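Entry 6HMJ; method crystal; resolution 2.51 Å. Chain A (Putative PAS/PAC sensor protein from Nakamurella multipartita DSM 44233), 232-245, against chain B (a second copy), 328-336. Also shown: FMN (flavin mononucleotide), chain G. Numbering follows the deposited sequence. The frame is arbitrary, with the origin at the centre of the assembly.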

# COMPACT_ATOMS: atom_id res chain seq x y z
N ALA A 232 -49.96 28.67 -10.33
CA ALA A 232 -50.80 28.18 -9.25
C ALA A 232 -50.22 26.92 -8.62
O ALA A 232 -50.22 26.78 -7.39
N LEU A 233 -49.72 26.00 -9.44
CA LEU A 233 -49.13 24.76 -8.95
C LEU A 233 -47.70 24.93 -8.46
O LEU A 233 -47.10 23.96 -8.00
N LEU A 234 -47.14 26.14 -8.55
CA LEU A 234 -45.73 26.32 -8.20
C LEU A 234 -45.46 26.03 -6.73
O LEU A 234 -44.52 25.28 -6.44
N PRO A 235 -46.22 26.58 -5.77
CA PRO A 235 -45.90 26.28 -4.36
C PRO A 235 -45.87 24.80 -4.06
O PRO A 235 -44.92 24.31 -3.42
N GLY A 236 -46.88 24.05 -4.50
CA GLY A 236 -46.90 22.62 -4.25
C GLY A 236 -45.77 21.89 -4.95
O GLY A 236 -45.14 20.99 -4.38
N ILE A 237 -45.50 22.25 -6.21
CA ILE A 237 -44.45 21.58 -6.97
C ILE A 237 -43.09 21.82 -6.32
O ILE A 237 -42.33 20.88 -6.06
N LEU A 238 -42.76 23.09 -6.04
CA LEU A 238 -41.44 23.40 -5.53
C LEU A 238 -41.30 23.06 -4.04
O LEU A 238 -40.19 22.75 -3.59
N THR A 239 -42.39 23.12 -3.27
CA THR A 239 -42.33 22.60 -1.91
C THR A 239 -41.94 21.13 -1.93
O THR A 239 -41.08 20.69 -1.15
N ARG A 240 -42.55 20.35 -2.82
CA ARG A 240 -42.14 18.96 -3.01
C ARG A 240 -40.68 18.87 -3.45
O ARG A 240 -39.95 17.98 -3.00
N ALA A 241 -40.24 19.78 -4.31
CA ALA A 241 -38.87 19.72 -4.82
C ALA A 241 -37.87 19.88 -3.69
O ALA A 241 -36.97 19.04 -3.51
N ALA A 242 -38.00 20.94 -2.90
CA ALA A 242 -37.09 21.15 -1.78
C ALA A 242 -37.17 20.01 -0.77
O ALA A 242 -36.17 19.69 -0.11
N HIS A 243 -38.33 19.36 -0.66
CA HIS A 243 -38.47 18.28 0.31
C HIS A 243 -37.67 17.05 -0.09
O HIS A 243 -37.03 16.42 0.76
N ASP A 244 -37.69 16.69 -1.37
CA ASP A 244 -37.06 15.46 -1.84
C ASP A 244 -35.63 15.65 -2.34
O ASP A 244 -34.95 14.66 -2.61
N ALA A 245 -35.16 16.89 -2.47
CA ALA A 245 -33.80 17.13 -2.94
C ALA A 245 -32.80 16.45 -2.02
O ALA A 245 -32.97 16.44 -0.79
N PHE B 328 -31.70 8.94 -11.13
CA PHE B 328 -32.70 10.00 -11.01
C PHE B 328 -33.97 9.45 -10.37
O PHE B 328 -34.44 8.37 -10.73
N HIS B 329 -34.50 10.20 -9.41
CA HIS B 329 -35.72 9.86 -8.70
C HIS B 329 -36.89 10.63 -9.29
O HIS B 329 -36.75 11.79 -9.69
N LEU B 330 -38.05 9.98 -9.35
CA LEU B 330 -39.27 10.57 -9.89
C LEU B 330 -40.31 10.68 -8.78
O LEU B 330 -40.74 9.66 -8.24
N SER B 331 -40.71 11.91 -8.45
CA SER B 331 -41.71 12.15 -7.42
C SER B 331 -43.00 12.66 -8.04
O SER B 331 -42.97 13.70 -8.72
N PRO B 332 -44.13 11.99 -7.85
CA PRO B 332 -45.39 12.53 -8.38
C PRO B 332 -45.90 13.66 -7.51
O PRO B 332 -45.67 13.70 -6.29
N VAL B 333 -46.59 14.60 -8.15
CA VAL B 333 -47.15 15.76 -7.46
C VAL B 333 -48.63 15.84 -7.79
O VAL B 333 -49.02 15.75 -8.96
N ARG B 334 -49.45 16.03 -6.76
CA ARG B 334 -50.89 16.16 -6.92
C ARG B 334 -51.30 17.63 -6.90
O ARG B 334 -50.58 18.50 -6.40
N ASN B 335 -52.47 17.89 -7.46
CA ASN B 335 -53.09 19.20 -7.42
C ASN B 335 -54.18 19.21 -6.35
O ASN B 335 -54.37 18.24 -5.61
N GLY B 336 -54.89 20.34 -6.25
CA GLY B 336 -55.96 20.44 -5.27
C GLY B 336 -57.01 19.35 -5.41
O GLY B 336 -57.58 18.89 -4.42

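Helix 234-244 of chain A runs nearly antiparallel to strand 328-334 of chain B, their axes 8.6 Å apart at closest approach, and side chains fill the gap. Because a strand alternates its faces, His B329, Ser B331 and Val B333 point toward the helix, whereas Leu B330, Pro B332 and Arg B334 point away. On the helix, Arg A240 and Asp A244, one turn apart, point toward the strand, as does Leu A233.

The apolar end centres on Val B333, with chi1 t. Its CG1 lies 4.0 Å from CG1 of Ile A237, a sideways-pointing residue (m, t) whose branched chain still reaches the valine. Val B333 CG2 lies 4.0 Å from Arg A240 CG, so arginine suits this place twice over, offering methylenes to the valine and a charge to Asp A244. Gly A236 has no side chain, though a CB would fit here; its O lies 4.3 Å from Val B333 CG1. Farther along, Leu A233 (m, t) places CD2 4.0 Å from CB of Asn B335 (chi1 p), whose OD1 is hydrogen-bonded elsewhere in the structure.

The other end is polar, and Asp A244 OD2 is its meeting point. With chi1 m, Asp A244 directs its carboxylate at the strand, where Ser B331 OG (chi1 m), on a side chain small enough to sit close to the helix, donates a short hydrogen bond of 2.6 Å to Asp A244 OD2. That same OD2 lies 3.1 Å from Arg A240 NE, a salt bridge of charges only, since the oxygen sits well out of the guanidinium plane. The t, p, t course of Arg A240 carries NE to 4.0 Å from Ser B331 CB. His B329 (chi1 t) brings NE2 within 2.7 Å of Ser B331 OG in a weak hydrogen bond; water 1 links His B329 NE2, at 2.9 Å, to Asp A244 OD2, at 3.4 Å, the latter bond weak.

Behind the strand, Leu B330 (m, t) sets CD2 3.4 Å from FMN C7. Phe B328 (chi1 p) lays a ring face against the flavin, its CZ 3.6 Å from FMN C10.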

# COMPACT_ATOMS: atom_id res chain seq x y z
CB ALA A 232 -52.21 27.91 -9.77
CB LEU A 233 -49.17 23.70 -10.05
CG LEU A 233 -50.56 23.30 -10.56
CD1 LEU A 233 -50.44 22.25 -11.65
CD2 LEU A 233 -51.43 22.81 -9.42
CB LEU A 234 -45.29 27.74 -8.58
CG LEU A 234 -43.84 28.14 -8.31
CD1 LEU A 234 -43.41 29.23 -9.28
CD2 LEU A 234 -43.64 28.60 -6.87
CB PRO A 235 -47.02 27.00 -3.60
CG PRO A 235 -47.50 28.06 -4.53
CD PRO A 235 -47.37 27.48 -5.90
CB ILE A 237 -44.46 22.05 -8.44
CG1 ILE A 237 -45.67 21.46 -9.17
CG2 ILE A 237 -43.17 21.67 -9.14
CD1 ILE A 237 -45.86 21.96 -10.59
CB LEU A 238 -41.11 24.87 -5.78
CG LEU A 238 -40.97 25.27 -7.25
CD1 LEU A 238 -40.55 26.73 -7.38
CD2 LEU A 238 -40.00 24.37 -7.99
CB THR A 239 -43.67 22.79 -1.20
OG1 THR A 239 -43.95 24.18 -1.04
CG2 THR A 239 -43.66 22.12 0.17
CB ARG A 240 -43.05 18.29 -4.03
CG ARG A 240 -42.78 16.81 -4.20
CD ARG A 240 -43.01 16.02 -2.93
NE ARG A 240 -43.14 14.60 -3.21
CZ ARG A 240 -43.38 13.67 -2.30
NH1 ARG A 240 -43.51 14.00 -1.02
NH2 ARG A 240 -43.48 12.40 -2.66
CB ALA A 241 -38.66 20.80 -5.88
CB ALA A 242 -37.41 22.48 -1.09
CB HIS A 243 -39.95 17.93 0.47
CG HIS A 243 -40.24 17.03 1.63
ND1 HIS A 243 -40.25 17.48 2.93
CD2 HIS A 243 -40.53 15.71 1.69
CE1 HIS A 243 -40.53 16.47 3.74
NE2 HIS A 243 -40.71 15.39 3.01
CB ASP A 244 -37.91 14.84 -2.95
CG ASP A 244 -39.25 14.35 -2.44
OD1 ASP A 244 -39.48 14.41 -1.22
OD2 ASP A 244 -40.08 13.91 -3.27
CB ALA A 245 -33.51 18.63 -3.03
CB PHE B 328 -33.00 10.65 -12.38
CG PHE B 328 -33.72 9.76 -13.35
CD1 PHE B 328 -35.11 9.67 -13.34
CD2 PHE B 328 -33.02 9.05 -14.31
CE1 PHE B 328 -35.77 8.86 -14.24
CE2 PHE B 328 -33.69 8.24 -15.22
CZ PHE B 328 -35.06 8.15 -15.19
CB HIS B 329 -35.60 10.18 -7.21
CG HIS B 329 -36.88 10.04 -6.46
ND1 HIS B 329 -37.48 8.82 -6.21
CD2 HIS B 329 -37.70 10.96 -5.90
CE1 HIS B 329 -38.59 9.00 -5.54
NE2 HIS B 329 -38.75 10.29 -5.33
CB LEU B 330 -39.81 9.74 -11.06
CG LEU B 330 -38.92 9.72 -12.30
CD1 LEU B 330 -39.52 8.80 -13.36
CD2 LEU B 330 -38.69 11.12 -12.86
CB SER B 331 -41.19 13.16 -6.39
OG SER B 331 -40.24 12.58 -5.52
CB PRO B 332 -46.34 11.32 -8.34
CG PRO B 332 -45.83 10.51 -7.20
CD PRO B 332 -44.33 10.69 -7.19
CB VAL B 333 -46.44 17.07 -7.85
CG1 VAL B 333 -47.08 18.26 -7.15
CG2 VAL B 333 -44.96 16.99 -7.51
CB ARG B 334 -51.64 15.41 -5.82
CG ARG B 334 -51.76 13.92 -6.08
CD ARG B 334 -52.20 13.17 -4.83
NE ARG B 334 -51.90 11.74 -4.96
CZ ARG B 334 -52.70 10.86 -5.55
NH1 ARG B 334 -53.85 11.24 -6.09
NH2 ARG B 334 -52.34 9.58 -5.61
CB ASN B 335 -53.65 19.57 -8.80
CG ASN B 335 -54.70 18.58 -9.29
OD1 ASN B 335 -55.08 17.65 -8.57
ND2 ASN B 335 -55.17 18.78 -10.51
N1 FMN G . -34.61 9.79 -18.45
C2 FMN G . -33.26 9.83 -18.48
O2 FMN G . -32.65 8.99 -19.18
N3 FMN G . -32.54 10.74 -17.79
C4 FMN G . -33.13 11.67 -17.02
O4 FMN G . -32.44 12.50 -16.39
C4A FMN G . -34.61 11.69 -16.94
N5 FMN G . -35.27 12.59 -16.19
C5A FMN G . -36.62 12.59 -16.13
C6 FMN G . -37.26 13.54 -15.34
C7 FMN G . -38.64 13.57 -15.25
C7M FMN G . -39.31 14.61 -14.39
C8 FMN G . -39.45 12.58 -16.01
C8M FMN G . -40.95 12.59 -15.94
C9 FMN G . -38.81 11.63 -16.80
C9A FMN G . -37.42 11.59 -16.89
N10 FMN G . -36.74 10.63 -17.69
C10 FMN G . -35.33 10.67 -17.72
C1' FMN G . -37.44 9.60 -18.47
C2' FMN G . -37.75 10.08 -19.89
O2' FMN G . -38.13 11.46 -19.90
C3' FMN G . -38.87 9.24 -20.51
O3' FMN G . -40.14 9.58 -19.94
C4' FMN G . -38.60 7.75 -20.32
O4' FMN G . -37.22 7.46 -20.57
C5' FMN G . -39.45 6.95 -21.29
O5' FMN G . -39.01 7.28 -22.61
P FMN G . -39.80 6.75 -23.90
O1P FMN G . -38.84 7.03 -25.03
O2P FMN G . -41.06 7.59 -23.92
O3P FMN G . -40.00 5.29 -23.58
O HOH W 1 -40.90 10.58 -3.36